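Long-range contact in nitrophorin Cim l NP (Cimex lectularius, PDB 2IMQ), which carries nitric oxide on a cysteine-ligated heme and delivers it to the victim during feeding, causing vasodilation: residues K127-D138 and S163-N173. Residues are numbered along the deposited sequence; the frame is centred on the assembly and turned at random.
Sequences KRFSFTTSRMSD and SDFLFWIGDLN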
ATOM      1  N   LYS A 127      -0.490  21.228  -5.360  1.00 26.05           N
ATOM      2  CA  LYS A 127      -1.279  20.008  -5.552  1.00 25.14           C
ATOM      3  C   LYS A 127      -1.198  19.163  -4.305  1.00 25.16           C
ATOM      4  O   LYS A 127      -0.107  18.966  -3.768  1.00 24.69           O
ATOM      5  CB  LYS A 127      -0.733  19.221  -6.728  1.00 26.77           C
ATOM      6  CG  LYS A 127      -0.740  19.926  -8.051  1.00 29.82           C
ATOM      7  CD  LYS A 127      -2.122  20.264  -8.502  1.00 32.33           C
ATOM      8  CE  LYS A 127      -2.116  21.264  -9.659  1.00 34.10           C
ATOM      9  NZ  LYS A 127      -2.584  22.579  -9.171  1.00 39.58           N
ATOM     10  N   ARG A 128      -2.353  18.642  -3.878  1.00 22.73           N
ATOM     11  CA  ARG A 128      -2.443  17.894  -2.636  1.00 23.28           C
ATOM     12  C   ARG A 128      -2.402  16.400  -2.873  1.00 20.68           C
ATOM     13  O   ARG A 128      -3.169  15.885  -3.644  1.00 22.06           O
ATOM     14  CB  ARG A 128      -3.677  18.226  -1.808  1.00 24.15           C
ATOM     15  CG  ARG A 128      -3.604  17.682  -0.398  1.00 25.15           C
ATOM     16  CD  ARG A 128      -3.877  18.656   0.602  1.00 24.42           C
ATOM     17  NE  ARG A 128      -3.770  18.229   1.970  1.00 23.51           N
ATOM     18  CZ  ARG A 128      -2.804  18.550   2.792  1.00 22.43           C
ATOM     19  NH1 ARG A 128      -1.732  19.213   2.356  1.00 24.25           N
ATOM     20  NH2 ARG A 128      -2.880  18.176   4.064  1.00 23.88           N
ATOM     21  N   PHE A 129      -1.431  15.766  -2.232  1.00 20.46           N
ATOM     22  CA  PHE A 129      -1.256  14.289  -2.222  1.00 18.81           C
ATOM     23  C   PHE A 129      -1.797  13.714  -0.933  1.00 18.99           C
ATOM     24  O   PHE A 129      -1.585  14.283   0.131  1.00 19.28           O
ATOM     25  CB  PHE A 129       0.234  13.910  -2.302  1.00 20.39           C
ATOM     26  CG  PHE A 129       0.861  14.144  -3.624  1.00 20.15           C
ATOM     27  CD1 PHE A 129       1.217  15.433  -4.030  1.00 22.70           C
ATOM     28  CD2 PHE A 129       1.131  13.095  -4.471  1.00 23.12           C
ATOM     29  CE1 PHE A 129       1.808  15.662  -5.264  1.00 24.05           C
ATOM     30  CE2 PHE A 129       1.721  13.306  -5.692  1.00 23.76           C
ATOM     31  CZ  PHE A 129       2.073  14.619  -6.083  1.00 25.70           C
ATOM     32  N   SER A 130      -2.455  12.549  -1.015  1.00 17.38           N
ATOM     33  CA  SER A 130      -2.851  11.798   0.160  1.00 17.72           C
ATOM     34  C   SER A 130      -2.481  10.351  -0.088  1.00 16.36           C
ATOM     35  O   SER A 130      -2.751   9.831  -1.133  1.00 18.54           O
ATOM     36  CB  SER A 130      -4.375  11.896   0.444  1.00 17.71           C
ATOM     37  OG  SER A 130      -4.772  13.232   0.769  1.00 20.20           O
ATOM     38  N   PHE A 131      -1.897   9.792   0.935  1.00 16.50           N
ATOM     39  CA  PHE A 131      -1.561   8.359   1.022  1.00 15.96           C
ATOM     40  C   PHE A 131      -2.249   7.706   2.200  1.00 16.20           C
ATOM     41  O   PHE A 131      -2.109   8.162   3.332  1.00 16.84           O
ATOM     42  CB  PHE A 131      -0.045   8.164   1.167  1.00 16.35           C
ATOM     43  CG  PHE A 131       0.717   8.577  -0.053  1.00 15.32           C
ATOM     44  CD1 PHE A 131       1.037   9.916  -0.270  1.00 18.52           C
ATOM     45  CD2 PHE A 131       0.991   7.670  -1.049  1.00 16.64           C
ATOM     46  CE1 PHE A 131       1.702  10.283  -1.414  1.00 18.26           C
ATOM     47  CE2 PHE A 131       1.656   8.042  -2.182  1.00 16.40           C
ATOM     48  CZ  PHE A 131       1.995   9.356  -2.380  1.00 18.07           C
ATOM     49  N   THR A 132      -3.010   6.640   1.935  1.00 15.03           N
ATOM     50  CA  THR A 132      -3.727   5.893   2.921  1.00 15.21           C
ATOM     51  C   THR A 132      -3.213   4.474   2.980  1.00 14.10           C
ATOM     52  O   THR A 132      -2.955   3.861   1.967  1.00 14.12           O
ATOM     53  CB  THR A 132      -5.226   5.866   2.562  1.00 15.47           C
ATOM     54  OG1 THR A 132      -5.705   7.195   2.624  1.00 17.72           O
ATOM     55  CG2 THR A 132      -6.061   5.019   3.508  1.00 16.64           C
ATOM     56  N   THR A 133      -3.151   3.975   4.198  1.00 14.27           N
ATOM     57  CA  THR A 133      -3.130   2.512   4.409  1.00 14.22           C
ATOM     58  C   THR A 133      -4.230   2.108   5.401  1.00 14.42           C
ATOM     59  O   THR A 133      -4.713   2.944   6.175  1.00 16.41           O
ATOM     60  CB  THR A 133      -1.730   2.014   4.843  1.00 15.29           C
ATOM     61  OG1 THR A 133      -1.644   0.579   4.685  1.00 15.20           O
ATOM     62  CG2 THR A 133      -1.399   2.316   6.245  1.00 16.00           C
ATOM     63  N   SER A 134      -4.628   0.842   5.390  1.00 14.30           N
ATOM     64  CA  SER A 134      -5.695   0.393   6.240  1.00 13.98           C
ATOM     65  C   SER A 134      -5.518  -1.067   6.552  1.00 14.43           C
ATOM     66  O   SER A 134      -4.777  -1.796   5.876  1.00 16.18           O
ATOM     67  CB  SER A 134      -7.022   0.670   5.583  1.00 15.42           C
ATOM     68  OG  SER A 134      -7.122  -0.036   4.337  1.00 15.52           O
ATOM     69  N   ARG A 135      -6.248  -1.498   7.561  1.00 14.30           N
ATOM     70  CA  ARG A 135      -6.115  -2.877   8.072  1.00 15.85           C
ATOM     71  C   ARG A 135      -7.427  -3.257   8.718  1.00 16.91           C
ATOM     72  O   ARG A 135      -7.958  -2.506   9.548  1.00 18.20           O
ATOM     73  CB  ARG A 135      -4.990  -2.951   9.110  1.00 18.64           C
ATOM     74  CG  ARG A 135      -4.679  -4.277   9.706  1.00 19.36           C
ATOM     75  CD  ARG A 135      -5.623  -4.791  10.718  1.00 23.55           C
ATOM     76  NE  ARG A 135      -4.947  -5.812  11.496  1.00 24.53           N
ATOM     77  CZ  ARG A 135      -5.540  -6.521  12.425  1.00 24.56           C
ATOM     78  NH1 ARG A 135      -6.791  -6.253  12.721  1.00 25.18           N
ATOM     79  NH2 ARG A 135      -4.870  -7.463  13.079  1.00 27.63           N
ATOM     80  N   MET A 136      -7.982  -4.379   8.317  1.00 16.21           N
ATOM     81  CA  MET A 136      -9.220  -4.881   8.910  1.00 17.53           C
ATOM     82  C   MET A 136      -9.062  -6.383   9.118  1.00 17.55           C
ATOM     83  O   MET A 136      -8.413  -7.078   8.328  1.00 20.26           O
ATOM     84  CB  MET A 136     -10.384  -4.627   8.008  1.00 17.56           C
ATOM     85  CG  MET A 136     -11.733  -4.868   8.618  1.00 19.57           C
ATOM     86  SD  MET A 136     -12.039  -3.817  10.015  1.00 27.77           S
ATOM     87  CE  MET A 136     -12.170  -2.211   9.223  1.00 33.29           C
ATOM     88  N   SER A 137      -9.726  -6.892  10.161  1.00 20.14           N
ATOM     89  CA  SER A 137      -9.789  -8.334  10.457  1.00 20.71           C
ATOM     90  C   SER A 137     -11.023  -8.960   9.831  1.00 18.50           C
ATOM     91  O   SER A 137     -12.023  -8.285   9.689  1.00 22.45           O
ATOM     92  CB  SER A 137      -9.830  -8.547  11.994  1.00 22.82           C
ATOM     93  OG  SER A 137     -11.016  -8.080  12.559  1.00 32.04           O
ATOM     94  N   ASP A 138     -10.997 -10.228   9.524  1.00 18.58           N
ATOM     95  CA  ASP A 138     -12.154 -10.913   9.035  1.00 19.40           C
ATOM     96  C   ASP A 138     -13.305 -10.852   9.992  1.00 18.10           C
ATOM     97  O   ASP A 138     -14.435 -10.853   9.575  1.00 18.80           O
ATOM     98  CB  ASP A 138     -11.796 -12.385   8.824  1.00 19.52           C
ATOM     99  CG  ASP A 138     -11.211 -12.651   7.489  1.00 24.49           C
ATOM    100  OD1 ASP A 138     -11.055 -11.729   6.697  1.00 23.66           O
ATOM    101  OD2 ASP A 138     -10.981 -13.797   7.087  1.00 30.89           O
ATOM    102  N   SER A 163      -8.479  15.686  -2.437  1.00 23.16           N
ATOM    103  CA  SER A 163      -7.076  15.819  -2.819  1.00 22.26           C
ATOM    104  C   SER A 163      -6.900  15.655  -4.331  1.00 20.19           C
ATOM    105  O   SER A 163      -7.730  15.052  -5.014  1.00 22.60           O
ATOM    106  CB  SER A 163      -6.232  14.746  -2.089  1.00 22.72           C
ATOM    107  OG  SER A 163      -6.322  14.837  -0.663  1.00 23.73           O
ATOM    108  N   ASP A 164      -5.795  16.167  -4.873  1.00 21.08           N
ATOM    109  CA  ASP A 164      -5.508  16.034  -6.297  1.00 20.95           C
ATOM    110  C   ASP A 164      -5.024  14.617  -6.666  1.00 19.86           C
ATOM    111  O   ASP A 164      -5.392  14.079  -7.690  1.00 19.87           O
ATOM    112  CB  ASP A 164      -4.428  17.014  -6.729  1.00 22.35           C
ATOM    113  CG  ASP A 164      -4.897  18.429  -6.645  1.00 24.46           C
ATOM    114  OD1 ASP A 164      -4.649  19.079  -5.594  1.00 27.39           O
ATOM    115  OD2 ASP A 164      -5.614  18.908  -7.548  1.00 28.41           O
ATOM    116  N   PHE A 165      -4.145  14.058  -5.846  1.00 20.26           N
ATOM    117  CA  PHE A 165      -3.578  12.688  -6.087  1.00 19.14           C
ATOM    118  C   PHE A 165      -3.722  11.851  -4.832  1.00 19.24           C
ATOM    119  O   PHE A 165      -3.246  12.249  -3.760  1.00 20.09           O
ATOM    120  CB  PHE A 165      -2.093  12.816  -6.443  1.00 20.68           C
ATOM    121  CG  PHE A 165      -1.812  13.802  -7.564  1.00 19.58           C
ATOM    122  CD1 PHE A 165      -1.177  14.983  -7.311  1.00 22.93           C
ATOM    123  CD2 PHE A 165      -2.158  13.509  -8.857  1.00 20.91           C
ATOM    124  CE1 PHE A 165      -0.908  15.868  -8.377  1.00 25.29           C
ATOM    125  CE2 PHE A 165      -1.892  14.351  -9.912  1.00 23.83           C
ATOM    126  CZ  PHE A 165      -1.280  15.553  -9.650  1.00 23.61           C
ATOM    127  N   LEU A 166      -4.374  10.705  -4.986  1.00 17.11           N
ATOM    128  CA  LEU A 166      -4.653   9.823  -3.878  1.00 18.05           C
ATOM    129  C   LEU A 166      -4.205   8.429  -4.161  1.00 14.65           C
ATOM    130  O   LEU A 166      -4.419   7.892  -5.250  1.00 16.69           O
ATOM    131  CB  LEU A 166      -6.124   9.790  -3.533  1.00 18.65           C
ATOM    132  CG  LEU A 166      -6.705  11.167  -3.158  1.00 19.72           C
ATOM    133  CD1 LEU A 166      -7.369  11.668  -4.312  1.00 21.60           C
ATOM    134  CD2 LEU A 166      -7.572  11.051  -1.944  1.00 21.04           C
ATOM    135  N   PHE A 167      -3.579   7.844  -3.172  1.00 16.14           N
ATOM    136  CA  PHE A 167      -3.116   6.433  -3.217  1.00 15.43           C
ATOM    137  C   PHE A 167      -3.548   5.717  -1.956  1.00 15.89           C
ATOM    138  O   PHE A 167      -3.484   6.274  -0.874  1.00 16.71           O
ATOM    139  CB  PHE A 167      -1.585   6.423  -3.350  1.00 16.67           C
ATOM    140  CG  PHE A 167      -1.121   7.165  -4.587  1.00 15.48           C
ATOM    141  CD1 PHE A 167      -0.797   8.515  -4.537  1.00 16.52           C
ATOM    142  CD2 PHE A 167      -1.076   6.529  -5.817  1.00 16.83           C
ATOM    143  CE1 PHE A 167      -0.434   9.182  -5.707  1.00 17.13           C
ATOM    144  CE2 PHE A 167      -0.723   7.201  -6.979  1.00 17.76           C
ATOM    145  CZ  PHE A 167      -0.410   8.544  -6.902  1.00 18.32           C
ATOM    146  N   TRP A 168      -3.963   4.474  -2.099  1.00 13.82           N
ATOM    147  CA  TRP A 168      -4.362   3.676  -0.973  1.00 14.69           C
ATOM    148  C   TRP A 168      -3.618   2.370  -1.180  1.00 13.15           C
ATOM    149  O   TRP A 168      -3.786   1.679  -2.189  1.00 14.64           O
ATOM    150  CB  TRP A 168      -5.865   3.424  -1.016  1.00 14.39           C
ATOM    151  CG  TRP A 168      -6.490   2.884   0.236  1.00 14.41           C
ATOM    152  CD1 TRP A 168      -6.042   1.922   1.055  1.00 14.75           C
ATOM    153  CD2 TRP A 168      -7.685   3.357   0.811  1.00 14.99           C
ATOM    154  NE1 TRP A 168      -6.902   1.730   2.109  1.00 15.44           N
ATOM    155  CE2 TRP A 168      -7.933   2.610   1.972  1.00 13.88           C
ATOM    156  CE3 TRP A 168      -8.627   4.339   0.432  1.00 17.30           C
ATOM    157  CZ2 TRP A 168      -9.022   2.830   2.756  1.00 16.01           C
ATOM    158  CZ3 TRP A 168      -9.722   4.536   1.239  1.00 16.44           C
ATOM    159  CH2 TRP A 168      -9.896   3.796   2.375  1.00 15.78           C
ATOM    160  N   ILE A 169      -2.785   2.047  -0.210  1.00 13.99           N
ATOM    161  CA  ILE A 169      -1.823   0.930  -0.310  1.00 13.93           C
ATOM    162  C   ILE A 169      -1.853   0.089   0.946  1.00 14.59           C
ATOM    163  O   ILE A 169      -1.895   0.614   2.054  1.00 16.88           O
ATOM    164  CB  ILE A 169      -0.391   1.437  -0.574  1.00 14.67           C
ATOM    165  CG1 ILE A 169       0.062   2.460   0.473  1.00 16.50           C
ATOM    166  CG2 ILE A 169      -0.323   2.009  -1.989  1.00 16.42           C
ATOM    167  CD1 ILE A 169       1.569   2.829   0.282  1.00 18.22           C
ATOM    168  N   GLY A 170      -1.844  -1.221   0.755  1.00 14.65           N
ATOM    169  CA  GLY A 170      -1.842  -2.146   1.862  1.00 15.39           C
ATOM    170  C   GLY A 170      -2.674  -3.347   1.493  1.00 13.69           C
ATOM    171  O   GLY A 170      -3.167  -3.497   0.369  1.00 14.43           O
ATOM    172  N   ASP A 171      -2.810  -4.207   2.479  1.00 13.66           N
ATOM    173  CA  ASP A 171      -3.654  -5.377   2.369  1.00 14.21           C
ATOM    174  C   ASP A 171      -5.067  -4.934   2.729  1.00 13.80           C
ATOM    175  O   ASP A 171      -5.346  -4.600   3.905  1.00 16.50           O
ATOM    176  CB  ASP A 171      -3.163  -6.499   3.258  1.00 14.49           C
ATOM    177  CG  ASP A 171      -4.042  -7.718   3.248  1.00 14.26           C
ATOM    178  OD1 ASP A 171      -5.110  -7.677   2.575  1.00 14.89           O
ATOM    179  OD2 ASP A 171      -3.640  -8.705   3.906  1.00 17.21           O
ATOM    180  N   LEU A 172      -5.936  -4.864   1.735  1.00 13.70           N
ATOM    181  CA  LEU A 172      -7.301  -4.387   1.881  1.00 13.86           C
ATOM    182  C   LEU A 172      -8.278  -5.396   2.503  1.00 12.68           C
ATOM    183  O   LEU A 172      -9.439  -5.101   2.650  1.00 13.73           O
ATOM    184  CB  LEU A 172      -7.844  -3.953   0.544  1.00 15.11           C
ATOM    185  CG  LEU A 172      -7.011  -2.935  -0.272  1.00 18.95           C
ATOM    186  CD1 LEU A 172      -7.664  -2.665  -1.603  1.00 19.07           C
ATOM    187  CD2 LEU A 172      -6.761  -1.644   0.456  1.00 22.18           C
ATOM    188  N   ASN A 173      -7.774  -6.573   2.795  1.00 12.62           N
ATOM    189  CA  ASN A 173      -8.576  -7.694   3.260  1.00 12.69           C
ATOM    190  C   ASN A 173      -9.551  -8.162   2.222  1.00 13.08           C
ATOM    191  O   ASN A 173     -10.583  -8.708   2.501  1.00 14.46           O
ATOM    192  CB  ASN A 173      -9.253  -7.474   4.632  1.00 14.41           C
ATOM    193  CG  ASN A 173      -9.433  -8.761   5.337  1.00 15.23           C
ATOM    194  OD1 ASN A 173      -8.586  -9.654   5.208  1.00 19.48           O
ATOM    195  ND2 ASN A 173     -10.522  -8.878   6.082  1.00 16.43           N
TER
HETATM  196  O   HOH W   1      -5.244   8.513   0.155  1.00 19.15           O
HETATM  197  O   HOH W   2      -2.531  -3.124   5.210  1.00 20.90           O
HETATM  198  O   HOH W   3      -6.490  -5.583   6.140  1.00 17.57           O
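W168 lays its indole against T132, whose methyl CG2 sits over the five-membered ring, 3.5 Å from its centroid and 15° off the normal. With CG anti to the backbone N (chi1 -166°), the indole leans across toward the neighbouring strand, and NE1 donates to S134 OG at 2.9 Å, in the ring plane. The buried S134 hydroxyl accepts this N-H, and its second bond goes to A149 O. T132 OG1 bonds L154 O and a water; the same water donates to F167 O. On this face, S130 OG and S163 OG share a 2.7 Å hydrogen bond.

F129, F131, F165 and F167 share the opposite face. F165 CD1 lies over the rim of the F129 ring, 3.5 Å from F129 CZ, the planes 38° apart. F131 and F167 run side by side, nearly parallel but slid apart, touching at F131 CE2 and F167 CD1 (3.4 Å). At one end D164 OD1 takes R128 N on its anti side while OD2 bonds T251 OG1; near the corner at G170, T133 OG1 donates to I169 O (2.6 Å); at the far end N173 ND2 donates to D138 OD1.

Strand 127-135, central in a five-stranded sheet, pairs in parallel with 165-169; 116-124 and 243-248 flank the pair. F129, F131 and I169 pack against strand 6-17 in the opposing sheet of the DNase I-like beta-sandwich; L166 meets W213 on the other side.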